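GH127 beta-L-arabinofuranoside (Geobacillus stearothermophilus, PDB 4QK0) probably hydrolyses terminal beta-L-arabinofuranosyl linkages in arabinose-containing sugars, as a family 127 glycoside hydrolase. Local coordinates at residues K378-K390 with Y630-W644. Numbering follows the deposited sequence.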
loop_
_atom_site.group_PDB
_atom_site.type_symbol
_atom_site.label_atom_id
_atom_site.label_comp_id
_atom_site.label_asym_id
_atom_site.label_seq_id
_atom_site.Cartn_x
_atom_site.Cartn_y
_atom_site.Cartn_z
ATOM N N LYS A 378 13.030 0.853 -23.818
ATOM C CA LYS A 378 12.072 1.189 -22.801
ATOM C C LYS A 378 12.681 1.143 -21.389
ATOM O O LYS A 378 13.674 0.453 -21.152
ATOM C CB LYS A 378 10.864 0.249 -22.912
ATOM C CG LYS A 378 10.219 0.384 -24.286
ATOM C CD LYS A 378 8.814 -0.158 -24.402
ATOM C CE LYS A 378 8.833 -1.653 -24.684
ATOM N NZ LYS A 378 7.615 -2.034 -25.451
ATOM N N PHE A 379 12.025 1.851 -20.468
ATOM C CA PHE A 379 12.526 2.079 -19.124
ATOM C C PHE A 379 11.466 1.918 -18.033
ATOM O O PHE A 379 10.257 2.068 -18.276
ATOM C CB PHE A 379 13.102 3.469 -19.041
ATOM C CG PHE A 379 14.146 3.749 -20.074
ATOM C CD1 PHE A 379 13.774 4.226 -21.366
ATOM C CD2 PHE A 379 15.475 3.488 -19.835
ATOM C CE1 PHE A 379 14.729 4.474 -22.356
ATOM C CE2 PHE A 379 16.428 3.768 -20.826
ATOM C CZ PHE A 379 16.058 4.261 -22.067
ATOM N N PHE A 380 11.957 1.599 -16.829
ATOM C CA PHE A 380 11.205 1.747 -15.605
ATOM C C PHE A 380 11.661 2.995 -14.848
ATOM O O PHE A 380 12.859 3.325 -14.788
ATOM C CB PHE A 380 11.476 0.577 -14.658
ATOM C CG PHE A 380 10.700 -0.647 -14.917
ATOM C CD1 PHE A 380 9.387 -0.596 -15.264
ATOM C CD2 PHE A 380 11.309 -1.854 -14.826
ATOM C CE1 PHE A 380 8.701 -1.768 -15.525
ATOM C CE2 PHE A 380 10.630 -3.036 -15.070
ATOM C CZ PHE A 380 9.313 -2.989 -15.413
ATOM N N TYR A 381 10.697 3.676 -14.250
ATOM C CA TYR A 381 10.958 4.685 -13.250
ATOM C C TYR A 381 11.101 3.935 -11.914
ATOM O O TYR A 381 12.095 4.050 -11.247
ATOM C CB TYR A 381 9.823 5.673 -13.284
ATOM C CG TYR A 381 10.136 7.039 -12.755
ATOM C CD1 TYR A 381 10.010 7.301 -11.402
ATOM C CD2 TYR A 381 10.499 8.080 -13.601
ATOM C CE1 TYR A 381 10.271 8.551 -10.870
ATOM C CE2 TYR A 381 10.746 9.349 -13.080
ATOM C CZ TYR A 381 10.641 9.574 -11.700
ATOM O OH TYR A 381 10.883 10.798 -11.095
ATOM N N VAL A 382 10.157 3.050 -11.627
ATOM C CA VAL A 382 10.055 2.284 -10.379
ATOM C C VAL A 382 10.514 0.878 -10.558
ATOM O O VAL A 382 10.184 0.252 -11.562
ATOM C CB VAL A 382 8.577 2.258 -9.970
ATOM C CG1 VAL A 382 8.274 1.184 -8.979
ATOM C CG2 VAL A 382 8.166 3.636 -9.488
ATOM N N ASN A 383 11.297 0.361 -9.605
ATOM C CA ASN A 383 11.853 -0.971 -9.730
ATOM C C ASN A 383 11.384 -1.886 -8.601
ATOM O O ASN A 383 12.056 -2.022 -7.558
ATOM C CB ASN A 383 13.374 -0.975 -9.725
ATOM C CG ASN A 383 13.927 -0.234 -10.896
ATOM O OD1 ASN A 383 14.065 0.981 -10.830
ATOM N ND2 ASN A 383 14.121 -0.929 -12.009
ATOM N N PRO A 384 10.272 -2.576 -8.818
ATOM C CA PRO A 384 9.672 -3.344 -7.737
ATOM C C PRO A 384 10.399 -4.644 -7.541
ATOM O O PRO A 384 11.131 -5.078 -8.412
ATOM C CB PRO A 384 8.260 -3.564 -8.248
ATOM C CG PRO A 384 8.438 -3.665 -9.728
ATOM C CD PRO A 384 9.508 -2.678 -10.069
ATOM N N LEU A 385 10.230 -5.250 -6.372
ATOM C CA LEU A 385 10.775 -6.565 -6.107
ATOM C C LEU A 385 9.741 -7.652 -6.131
ATOM O O LEU A 385 10.051 -8.858 -5.962
ATOM C CB LEU A 385 11.512 -6.573 -4.761
ATOM C CG LEU A 385 12.905 -5.949 -4.849
ATOM C CD1 LEU A 385 12.835 -4.422 -4.907
ATOM C CD2 LEU A 385 13.640 -6.436 -3.618
ATOM N N GLU A 386 8.505 -7.252 -6.383
ATOM C CA GLU A 386 7.391 -8.215 -6.475
ATOM C C GLU A 386 6.297 -7.615 -7.319
ATOM O O GLU A 386 5.852 -6.500 -7.072
ATOM C CB GLU A 386 6.853 -8.554 -5.111
ATOM C CG GLU A 386 5.592 -9.417 -5.140
ATOM C CD GLU A 386 5.190 -9.861 -3.747
ATOM O OE1 GLU A 386 5.941 -10.614 -3.146
ATOM O OE2 GLU A 386 4.158 -9.391 -3.216
ATOM N N VAL A 387 5.871 -8.357 -8.327
ATOM C CA VAL A 387 4.824 -7.894 -9.217
ATOM C C VAL A 387 3.747 -8.961 -9.406
ATOM O O VAL A 387 4.042 -10.094 -9.731
ATOM C CB VAL A 387 5.394 -7.508 -10.584
ATOM C CG1 VAL A 387 4.300 -7.093 -11.524
ATOM C CG2 VAL A 387 6.307 -6.312 -10.432
ATOM N N TRP A 388 2.512 -8.540 -9.144
ATOM C CA TRP A 388 1.270 -9.244 -9.545
ATOM C C TRP A 388 0.531 -8.220 -10.450
ATOM O O TRP A 388 -0.042 -7.296 -9.941
ATOM C CB TRP A 388 0.462 -9.626 -8.288
ATOM C CG TRP A 388 -0.867 -10.346 -8.527
ATOM C CD1 TRP A 388 -1.270 -10.969 -9.662
ATOM C CD2 TRP A 388 -1.948 -10.493 -7.582
ATOM N NE1 TRP A 388 -2.518 -11.495 -9.480
ATOM C CE2 TRP A 388 -2.955 -11.218 -8.215
ATOM C CE3 TRP A 388 -2.146 -10.078 -6.268
ATOM C CZ2 TRP A 388 -4.158 -11.541 -7.574
ATOM C CZ3 TRP A 388 -3.336 -10.394 -5.622
ATOM C CH2 TRP A 388 -4.319 -11.117 -6.267
ATOM N N PRO A 389 0.586 -8.373 -11.791
ATOM C CA PRO A 389 0.102 -7.292 -12.666
ATOM C C PRO A 389 -1.287 -6.807 -12.427
ATOM O O PRO A 389 -1.510 -5.612 -12.473
ATOM C CB PRO A 389 0.193 -7.884 -14.050
ATOM C CG PRO A 389 1.357 -8.816 -13.931
ATOM C CD PRO A 389 1.194 -9.459 -12.581
ATOM N N LYS A 390 -2.220 -7.715 -12.162
ATOM C CA LYS A 390 -3.575 -7.288 -11.842
ATOM C C LYS A 390 -3.641 -6.330 -10.688
ATOM O O LYS A 390 -4.423 -5.367 -10.703
ATOM C CB LYS A 390 -4.420 -8.514 -11.501
ATOM C CG LYS A 390 -5.798 -8.339 -12.094
ATOM C CD LYS A 390 -6.837 -9.359 -11.620
ATOM C CE LYS A 390 -8.221 -9.006 -12.129
ATOM N NZ LYS A 390 -8.554 -7.547 -12.036
ATOM N N TYR A 630 17.775 -10.493 -11.832
ATOM C CA TYR A 630 16.784 -9.464 -11.600
ATOM C C TYR A 630 16.796 -8.418 -12.669
ATOM O O TYR A 630 15.730 -8.059 -13.183
ATOM C CB TYR A 630 16.965 -8.813 -10.217
ATOM C CG TYR A 630 16.038 -7.650 -10.005
ATOM C CD1 TYR A 630 14.735 -7.838 -9.594
ATOM C CD2 TYR A 630 16.483 -6.348 -10.169
ATOM C CE1 TYR A 630 13.891 -6.741 -9.417
ATOM C CE2 TYR A 630 15.646 -5.274 -9.945
ATOM C CZ TYR A 630 14.344 -5.479 -9.597
ATOM O OH TYR A 630 13.552 -4.394 -9.409
ATOM N N TYR A 631 17.992 -7.944 -13.039
ATOM C CA TYR A 631 18.078 -6.842 -14.020
ATOM C C TYR A 631 17.415 -7.197 -15.318
ATOM O O TYR A 631 16.931 -6.288 -16.051
ATOM C CB TYR A 631 19.560 -6.385 -14.302
ATOM C CG TYR A 631 20.359 -7.337 -15.114
ATOM C CD1 TYR A 631 20.152 -7.444 -16.504
ATOM C CD2 TYR A 631 21.258 -8.195 -14.526
ATOM C CE1 TYR A 631 20.863 -8.384 -17.271
ATOM C CE2 TYR A 631 21.972 -9.121 -15.280
ATOM C CZ TYR A 631 21.763 -9.200 -16.688
ATOM O OH TYR A 631 22.485 -10.123 -17.445
ATOM N N ALA A 632 17.407 -8.499 -15.642
ATOM C CA ALA A 632 16.859 -8.961 -16.940
ATOM C C ALA A 632 15.377 -9.304 -16.966
ATOM O O ALA A 632 14.883 -9.801 -17.979
ATOM C CB ALA A 632 17.631 -10.160 -17.418
ATOM N N TRP A 633 14.660 -9.048 -15.880
ATOM C CA TRP A 633 13.231 -9.361 -15.839
ATOM C C TRP A 633 12.488 -8.428 -16.774
ATOM O O TRP A 633 13.010 -7.386 -17.187
ATOM C CB TRP A 633 12.703 -9.321 -14.361
ATOM C CG TRP A 633 12.130 -8.011 -13.904
ATOM C CD1 TRP A 633 12.806 -6.945 -13.447
ATOM C CD2 TRP A 633 10.740 -7.657 -13.867
ATOM N NE1 TRP A 633 11.950 -5.924 -13.192
ATOM C CE2 TRP A 633 10.665 -6.343 -13.413
ATOM C CE3 TRP A 633 9.547 -8.335 -14.220
ATOM C CZ2 TRP A 633 9.454 -5.670 -13.260
ATOM C CZ3 TRP A 633 8.355 -7.678 -14.085
ATOM C CH2 TRP A 633 8.305 -6.355 -13.584
ATOM N N CYS A 634 11.280 -8.833 -17.145
ATOM C CA CYS A 634 10.366 -8.035 -17.988
ATOM C C CYS A 634 10.931 -7.738 -19.373
ATOM O O CYS A 634 10.597 -6.712 -19.962
ATOM C CB CYS A 634 9.997 -6.747 -17.306
ATOM S SG CYS A 634 8.419 -6.049 -17.771
ATOM N N ASN A 635 11.742 -8.643 -19.892
ATOM C CA ASN A 635 12.118 -8.592 -21.295
ATOM C C ASN A 635 11.400 -9.662 -22.144
ATOM O O ASN A 635 11.623 -9.737 -23.316
ATOM C CB ASN A 635 13.638 -8.750 -21.467
ATOM C CG ASN A 635 14.368 -7.487 -21.038
ATOM O OD1 ASN A 635 14.554 -6.556 -21.807
ATOM N ND2 ASN A 635 14.732 -7.452 -19.781
ATOM N N ARG A 636 10.525 -10.455 -21.531
ATOM C CA ARG A 636 9.808 -11.503 -22.223
ATOM C C ARG A 636 8.321 -11.403 -21.943
ATOM O O ARG A 636 7.640 -12.370 -21.821
ATOM C CB ARG A 636 10.369 -12.824 -21.781
ATOM C CG ARG A 636 11.825 -12.978 -22.207
ATOM C CD ARG A 636 12.497 -14.185 -21.588
ATOM N NE ARG A 636 12.480 -14.149 -20.124
ATOM C CZ ARG A 636 12.572 -15.215 -19.342
ATOM N NH1 ARG A 636 12.650 -16.435 -19.860
ATOM N NH2 ARG A 636 12.506 -15.081 -18.039
ATOM N N GLY A 637 7.828 -10.187 -21.899
ATOM C CA GLY A 637 6.423 -9.901 -21.755
ATOM C C GLY A 637 5.957 -9.732 -20.321
ATOM O O GLY A 637 6.618 -10.114 -19.352
ATOM N N GLU A 638 4.779 -9.151 -20.216
ATOM C CA GLU A 638 4.128 -8.905 -18.948
ATOM C C GLU A 638 3.890 -10.207 -18.187
ATOM O O GLU A 638 3.578 -11.244 -18.765
ATOM C CB GLU A 638 2.813 -8.174 -19.178
ATOM C CG GLU A 638 2.189 -7.623 -17.908
ATOM C CD GLU A 638 1.138 -6.539 -18.159
ATOM O OE1 GLU A 638 1.295 -5.714 -19.068
ATOM O OE2 GLU A 638 0.116 -6.537 -17.462
ATOM N N GLY A 639 4.127 -10.165 -16.886
ATOM C CA GLY A 639 3.895 -11.322 -16.049
ATOM C C GLY A 639 4.321 -11.079 -14.618
ATOM O O GLY A 639 4.941 -10.047 -14.296
ATOM N N GLU A 640 3.945 -12.000 -13.745
ATOM C CA GLU A 640 4.379 -11.955 -12.372
ATOM C C GLU A 640 5.912 -12.046 -12.286
ATOM O O GLU A 640 6.563 -12.700 -13.131
ATOM C CB GLU A 640 3.731 -13.101 -11.575
ATOM C CG GLU A 640 2.230 -12.927 -11.404
ATOM C CD GLU A 640 1.626 -13.903 -10.390
ATOM O OE1 GLU A 640 2.251 -14.217 -9.338
ATOM O OE2 GLU A 640 0.536 -14.409 -10.683
HETATM N N MSE A 641 6.442 -11.473 -11.194
HETATM C CA MSE A 641 7.880 -11.585 -10.822
HETATM C C MSE A 641 8.029 -11.470 -9.338
HETATM O O MSE A 641 7.327 -10.704 -8.729
HETATM C CB MSE A 641 8.656 -10.485 -11.550
HETATM C CG MSE A 641 10.158 -10.547 -11.291
HETATM SE SE MSE A 641 10.594 -9.524 -9.632
HETATM C CE MSE A 641 10.298 -7.770 -10.246
ATOM N N VAL A 642 8.890 -12.291 -8.738
ATOM C CA VAL A 642 9.279 -12.115 -7.365
ATOM C C VAL A 642 10.736 -12.347 -7.186
ATOM O O VAL A 642 11.297 -13.176 -7.847
ATOM C CB VAL A 642 8.568 -13.055 -6.356
ATOM C CG1 VAL A 642 7.102 -12.718 -6.265
ATOM C CG2 VAL A 642 8.696 -14.506 -6.738
ATOM N N VAL A 643 11.305 -11.634 -6.203
ATOM C CA VAL A 643 12.669 -11.846 -5.737
ATOM C C VAL A 643 12.633 -12.657 -4.458
ATOM O O VAL A 643 13.313 -13.678 -4.343
ATOM C CB VAL A 643 13.396 -10.508 -5.445
ATOM C CG1 VAL A 643 14.729 -10.710 -4.709
ATOM C CG2 VAL A 643 13.647 -9.771 -6.736
ATOM N N TRP A 644 11.838 -12.202 -3.492
ATOM C CA TRP A 644 11.797 -12.880 -2.247
ATOM C C TRP A 644 10.763 -13.997 -2.343
ATOM O O TRP A 644 9.561 -13.747 -2.402
ATOM C CB TRP A 644 11.487 -11.896 -1.124
ATOM C CG TRP A 644 12.622 -11.019 -0.869
ATOM C CD1 TRP A 644 12.829 -9.762 -1.364
ATOM C CD2 TRP A 644 13.729 -11.308 -0.028
ATOM N NE1 TRP A 644 14.009 -9.282 -0.923
ATOM C CE2 TRP A 644 14.572 -10.203 -0.070
ATOM C CE3 TRP A 644 14.082 -12.399 0.768
ATOM C CZ2 TRP A 644 15.767 -10.146 0.642
ATOM C CZ3 TRP A 644 15.238 -12.335 1.493
ATOM C CH2 TRP A 644 16.095 -11.214 1.401
HETATM O O HOH W 1 10.263 -10.058 -3.637
HETATM O O HOH W 2 4.152 -12.149 -8.313
#
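A two-residue antiparallel beta ladder joins Glu386-Val387 of the catalytic domain to Met641-Val642 in the last strand of the C-terminal domain, adding a short strand to that domain's mixed sheet. Val387 and Met641 form the hydrogen-bonded pair: Val387 N reaches Met641 O at 2.8 Å, nearly straight (169°), and Met641 N returns to Val387 O at 3.1 Å. Glu386 and Val642 make the neighbouring non-hydrogen-bonded pair, with Glu386 CG alongside Val642 CG1. One step further, Val643 N donates to Leu385 O, which also takes a 2.6 Å hydrogen bond from a water held by Trp644 N.

On the face carrying Val387 and Met641, the selenomethionine chain folds back on itself twice beyond CG, bringing CE over the centre of the Trp633 indole; Cys634 CB lies against the opposite face. Val387 CG2 touches Trp633 CH2 at 3.7 Å. Phe380 meets the same indole with CE2 3.4 Å from Trp633 CZ2, the planes only 20° apart but slid so that the rings barely overlap. Tyr630, its CG swung away from its own backbone N (chi1 174°), donates a hydrogen bond from OH to Pro384 O at 2.7 Å, from above the carbonyl plane rather than along a lone pair. A phenylalanine here would keep the ring but would probably leave the buried Pro384 carbonyl without this donor.

At the other end, Pro389 CD packs on Glu640 CG, and a water bridges Glu640 OE1 and Val387 O. The Glu640 carboxylate also accepts from the backbone N of Asn569 and Leu570 and pairs with Arg544 of the second subunit. Backbone bonds thus fix the register of the two short strands where the domains meet, apolar side chains gather round Trp633 on the Val387 and Met641 side, and a buried carboxylate ties this seam to the dimer interface.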